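Local coordinates for alpha-galactosidase (PDB 6LCJ), which hydrolyses terminal alpha-galactosyl groups from galactosides such as stachyose and assembles as a hexamer, at the interface of chains A and B and the interface of chains A and C. Coordinates in Å, arbitrary orientation; residue numbers count along the deposited sequence, not the author numbering. Chains: chain A/B/C, Alpha-galactosidase.

Contact 1: the interface of chains A and B. Residues chain A 73, 365, 367-368, 372; chain B 365-367.
The start of helix 366-371 from each of two subunits meets at a two-fold axis of the alpha-galactosidase hexamer, with A:Asn365 set against B:Asn365 and A:Glu367 passing B:Glu367. The two asparagine amides approach from opposite directions and exchange reciprocal hydrogen bonds: the amide nitrogen ND2 of B:Asn365 donates to the carbonyl oxygen OD1 of A:Asn365 at 3.1 Å, and ND2 of A:Asn365 donates to OD1 of B:Asn365 at 3.2 Å. The pair is not coplanar, because the amide planes are turned 63° apart and each donor stands above the partner's carbonyl plane. In both copies CG is anti to the backbone N (chi1 -179° in A:Asn365), which keeps OD1 at the first turn of its own helix, where it weakly accepts from the backbone N of Glu367, while the amide also faces its twin. ND2 of A:Asn365 is also 3.1 Å from the carboxylate oxygen OE1 of B:Glu367, but its N-H points elsewhere, so proximity there is not evidence of a bond.

B:Glu367 hides the most surface in this patch, 90 Å². Its chain bends at chi2 (72°), and its methylene carbon CG lies 3.5 Å from CD1 of A:Leu372 and 3.6 Å from CB of A:Arg368. Beyond the bend, the carboxylate OE2 forms salt bridges with NH2 of A:Arg73, modelled at a very short and therefore doubtful 2.4 Å, and more loosely with NH1 of A:Arg368 at 3.8 Å. The two guanidinium groups lie face over face, NH1 of each 3.3 Å above the plane of the other, so both present positive charge to one carboxylate. By the two-fold, A:Glu367 should meet the corresponding residues of chain B likewise.

Helix 366-371 follows strand 352-354 in chain order and probably belongs to the GH36 catalytic barrel; 3-10 helix 71-76, far earlier, brings A:Arg73 alongside A:Arg368.

Contact 2: the interface of chains A and C. Residues chain A 257-259; chain C 89, 116, 118, 123, 125.
The loop of A:Gly257, A:Glu258 and A:Gly259 turns tightly, the first two with the helical-region torsions of a type I turn and A:Gly259 with a positive phi of 77°, so that A:Glu258 is held at the apex facing C:Arg125. This is a turn-into-sheet interface between two GH36 family subunits: strands 88-91, 113-118 and 121-126 of chain C, from the N-terminal beta-sandwich region typical of the family, receive the turn. A:Glu258 accounts for 77 of the 153 Å² hidden in the patch.

Its carboxylate is gripped by the guanidinium of C:Arg125. NH2 of C:Arg125 donates a hydrogen bond to OE2 of A:Glu258 at 3.2 Å, and the pair forms a salt bridge. A second, weak hydrogen bond to the same oxygen comes from NH1. It is not the flat two-oxygen arrangement, since the carboxylate and guanidinium planes stand 81° apart and NH2 meets OE2 from well above the carboxylate plane, while the carboxylate carbon CD lies at the guanidinium edge. NH2 also lies 2.8 Å from the backbone oxygen of A:Gly257, yet its N-H is directed elsewhere and a hydrogen bond cannot be claimed.

The other carboxylate oxygen, OE1, sits in plane at the edge of the C:Trp89 indole, 3.4 Å from CZ2. The ring may help to position the arginine: CH2 of C:Trp89 lies 3.7 Å above the guanidinium plane of C:Arg125, off toward its rim. CB of C:Leu116 packs against one face of the indole, toward its rim.

Beneath the turn backbone, CD2 of C:Leu116 approaches the carbonyl oxygen of A:Glu258 at 3.7 Å. An anti CG (chi1 -172°) places CD1 of C:Leu123 against the turn, 3.8 Å from the carbonyl carbon of A:Glu258. NH2 of C:Arg118 is modelled too close to that residue's carbonyl oxygen, with its N-H turned elsewhere, so no interaction is claimed.

Contact 1: the interface of chains A and B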
# COMPACT_ATOMS: atom_id res chain seq x y z
N ARG A 73 -20.84 -9.78 10.78
CA ARG A 73 -21.43 -10.40 11.96
C ARG A 73 -21.00 -9.75 13.27
O ARG A 73 -21.63 -10.01 14.31
CB ARG A 73 -21.11 -11.88 12.00
CG ARG A 73 -21.89 -12.73 11.00
CD ARG A 73 -22.32 -13.99 11.69
NE ARG A 73 -22.59 -15.12 10.81
CZ ARG A 73 -21.72 -16.08 10.53
NH1 ARG A 73 -20.49 -16.05 11.03
NH2 ARG A 73 -22.09 -17.07 9.76
N ASN A 365 -18.59 -26.03 15.39
CA ASN A 365 -18.30 -25.79 13.99
C ASN A 365 -16.91 -25.17 13.93
O ASN A 365 -16.74 -23.99 14.26
CB ASN A 365 -19.37 -24.89 13.38
CG ASN A 365 -19.14 -24.61 11.91
OD1 ASN A 365 -18.15 -25.03 11.34
ND2 ASN A 365 -20.06 -23.91 11.30
N GLU A 367 -14.94 -24.36 11.48
CA GLU A 367 -14.77 -23.27 10.52
C GLU A 367 -15.19 -21.94 11.11
O GLU A 367 -14.56 -20.91 10.85
CB GLU A 367 -15.56 -23.54 9.25
CG GLU A 367 -14.74 -24.24 8.21
CD GLU A 367 -14.52 -25.67 8.60
OE1 GLU A 367 -15.41 -26.23 9.26
OE2 GLU A 367 -13.46 -26.22 8.27
N ARG A 368 -16.29 -21.93 11.88
CA ARG A 368 -16.73 -20.66 12.44
C ARG A 368 -15.91 -20.28 13.67
O ARG A 368 -15.52 -19.12 13.82
CB ARG A 368 -18.22 -20.72 12.79
CG ARG A 368 -18.76 -19.34 13.01
CD ARG A 368 -20.27 -19.31 13.25
NE ARG A 368 -20.67 -18.01 13.81
CZ ARG A 368 -21.87 -17.47 13.66
NH1 ARG A 368 -22.81 -18.12 12.97
NH2 ARG A 368 -22.15 -16.29 14.20
N LEU A 372 -12.83 -18.50 11.18
CA LEU A 372 -13.42 -17.17 11.27
C LEU A 372 -13.26 -16.56 12.65
O LEU A 372 -13.68 -15.42 12.86
CB LEU A 372 -14.90 -17.20 10.87
CG LEU A 372 -15.15 -17.77 9.47
CD1 LEU A 372 -16.64 -17.96 9.17
CD2 LEU A 372 -14.49 -16.90 8.41
N ASN B 365 -22.10 -27.14 5.58
CA ASN B 365 -21.47 -26.22 6.52
C ASN B 365 -21.38 -24.88 5.82
O ASN B 365 -20.49 -24.65 5.00
CB ASN B 365 -20.10 -26.74 6.93
CG ASN B 365 -19.43 -25.86 7.94
OD1 ASN B 365 -19.90 -24.78 8.23
ND2 ASN B 365 -18.33 -26.32 8.51
N GLU B 366 -22.30 -23.97 6.14
CA GLU B 366 -22.36 -22.72 5.39
C GLU B 366 -21.13 -21.84 5.64
O GLU B 366 -20.74 -21.05 4.77
CB GLU B 366 -23.64 -21.97 5.74
CG GLU B 366 -23.91 -20.81 4.80
CD GLU B 366 -24.59 -19.64 5.49
OE1 GLU B 366 -25.84 -19.56 5.38
OE2 GLU B 366 -23.88 -18.81 6.13
N GLU B 367 -20.48 -21.97 6.80
CA GLU B 367 -19.25 -21.23 7.05
C GLU B 367 -18.14 -21.64 6.10
O GLU B 367 -17.36 -20.79 5.65
CB GLU B 367 -18.80 -21.44 8.49
CG GLU B 367 -19.25 -20.33 9.38
CD GLU B 367 -20.72 -20.43 9.61
OE1 GLU B 367 -21.21 -21.57 9.69
OE2 GLU B 367 -21.39 -19.38 9.66

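Contact 2: the interface of chains A and C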
# COMPACT_ATOMS: atom_id res chain seq x y z
N GLY A 257 -24.67 9.20 11.87
CA GLY A 257 -24.61 10.65 11.67
C GLY A 257 -24.97 11.09 10.27
O GLY A 257 -25.41 12.23 10.08
N GLU A 258 -24.82 10.22 9.28
CA GLU A 258 -25.19 10.53 7.91
C GLU A 258 -26.54 9.96 7.53
O GLU A 258 -26.85 9.89 6.34
CB GLU A 258 -24.11 10.04 6.94
CG GLU A 258 -22.71 10.44 7.36
CD GLU A 258 -22.52 11.96 7.40
OE1 GLU A 258 -22.72 12.60 6.35
OE2 GLU A 258 -22.17 12.50 8.48
N GLY A 259 -27.34 9.54 8.50
CA GLY A 259 -28.66 9.06 8.18
C GLY A 259 -28.71 7.66 7.61
O GLY A 259 -29.81 7.18 7.29
N TRP C 89 -23.75 15.44 -2.10
CA TRP C 89 -24.11 16.63 -1.35
C TRP C 89 -24.36 17.79 -2.31
O TRP C 89 -23.68 17.92 -3.33
CB TRP C 89 -23.01 17.04 -0.38
CG TRP C 89 -22.84 16.19 0.83
CD1 TRP C 89 -22.00 15.12 0.97
CD2 TRP C 89 -23.47 16.37 2.11
NE1 TRP C 89 -22.08 14.62 2.24
CE2 TRP C 89 -22.97 15.36 2.97
CE3 TRP C 89 -24.41 17.27 2.61
CZ2 TRP C 89 -23.38 15.24 4.29
CZ3 TRP C 89 -24.82 17.14 3.93
CH2 TRP C 89 -24.31 16.12 4.75
N LEU C 116 -27.58 16.66 1.79
CA LEU C 116 -27.23 15.31 1.38
C LEU C 116 -28.46 14.64 0.78
O LEU C 116 -29.55 14.68 1.36
CB LEU C 116 -26.70 14.51 2.57
CG LEU C 116 -26.54 13.00 2.37
CD1 LEU C 116 -25.53 12.68 1.26
CD2 LEU C 116 -26.13 12.35 3.67
N ARG C 118 -30.01 11.01 -0.86
CA ARG C 118 -30.04 9.60 -1.24
C ARG C 118 -31.43 9.29 -1.76
O ARG C 118 -32.36 10.10 -1.64
CB ARG C 118 -29.68 8.69 -0.07
CG ARG C 118 -28.19 8.59 0.20
CD ARG C 118 -27.88 7.53 1.24
NE ARG C 118 -28.00 8.09 2.58
CZ ARG C 118 -27.01 8.68 3.24
NH1 ARG C 118 -25.79 8.79 2.70
NH2 ARG C 118 -27.24 9.17 4.45
N LEU C 123 -31.15 14.97 3.76
CA LEU C 123 -30.56 15.47 4.99
C LEU C 123 -29.98 16.85 4.72
O LEU C 123 -29.14 17.03 3.84
CB LEU C 123 -29.48 14.50 5.49
CG LEU C 123 -28.82 14.68 6.85
CD1 LEU C 123 -28.15 13.36 7.26
CD2 LEU C 123 -27.80 15.83 6.86
N ARG C 125 -27.91 20.02 6.51
CA ARG C 125 -26.99 20.24 7.61
C ARG C 125 -26.30 21.59 7.42
O ARG C 125 -25.73 21.86 6.35
CB ARG C 125 -25.95 19.12 7.70
CG ARG C 125 -24.92 19.34 8.78
CD ARG C 125 -23.89 18.22 8.82
NE ARG C 125 -24.51 16.90 8.98
CZ ARG C 125 -23.93 15.76 8.60
NH1 ARG C 125 -22.72 15.76 8.06
NH2 ARG C 125 -24.56 14.60 8.76

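Chain A takes part in both contacts, whose C-alpha centres are about 36 Å apart, but no residue or secondary-structure element is shared between them. Contact 1 joins like elements about a two-fold, so its partners are interchangeable. Contact 2 is unlike: chain A supplies a turn and chain C the strands that receive it, and that interface has no exact two-fold. The patches use separate parts of chain A, 3-10 helix 71-76 and helix 366-371 against the 257-259 loop. Pairing a two-fold contact with one that is not an exact two-fold could let each chain bind more than one neighbour, consistent with the six-chain assembly.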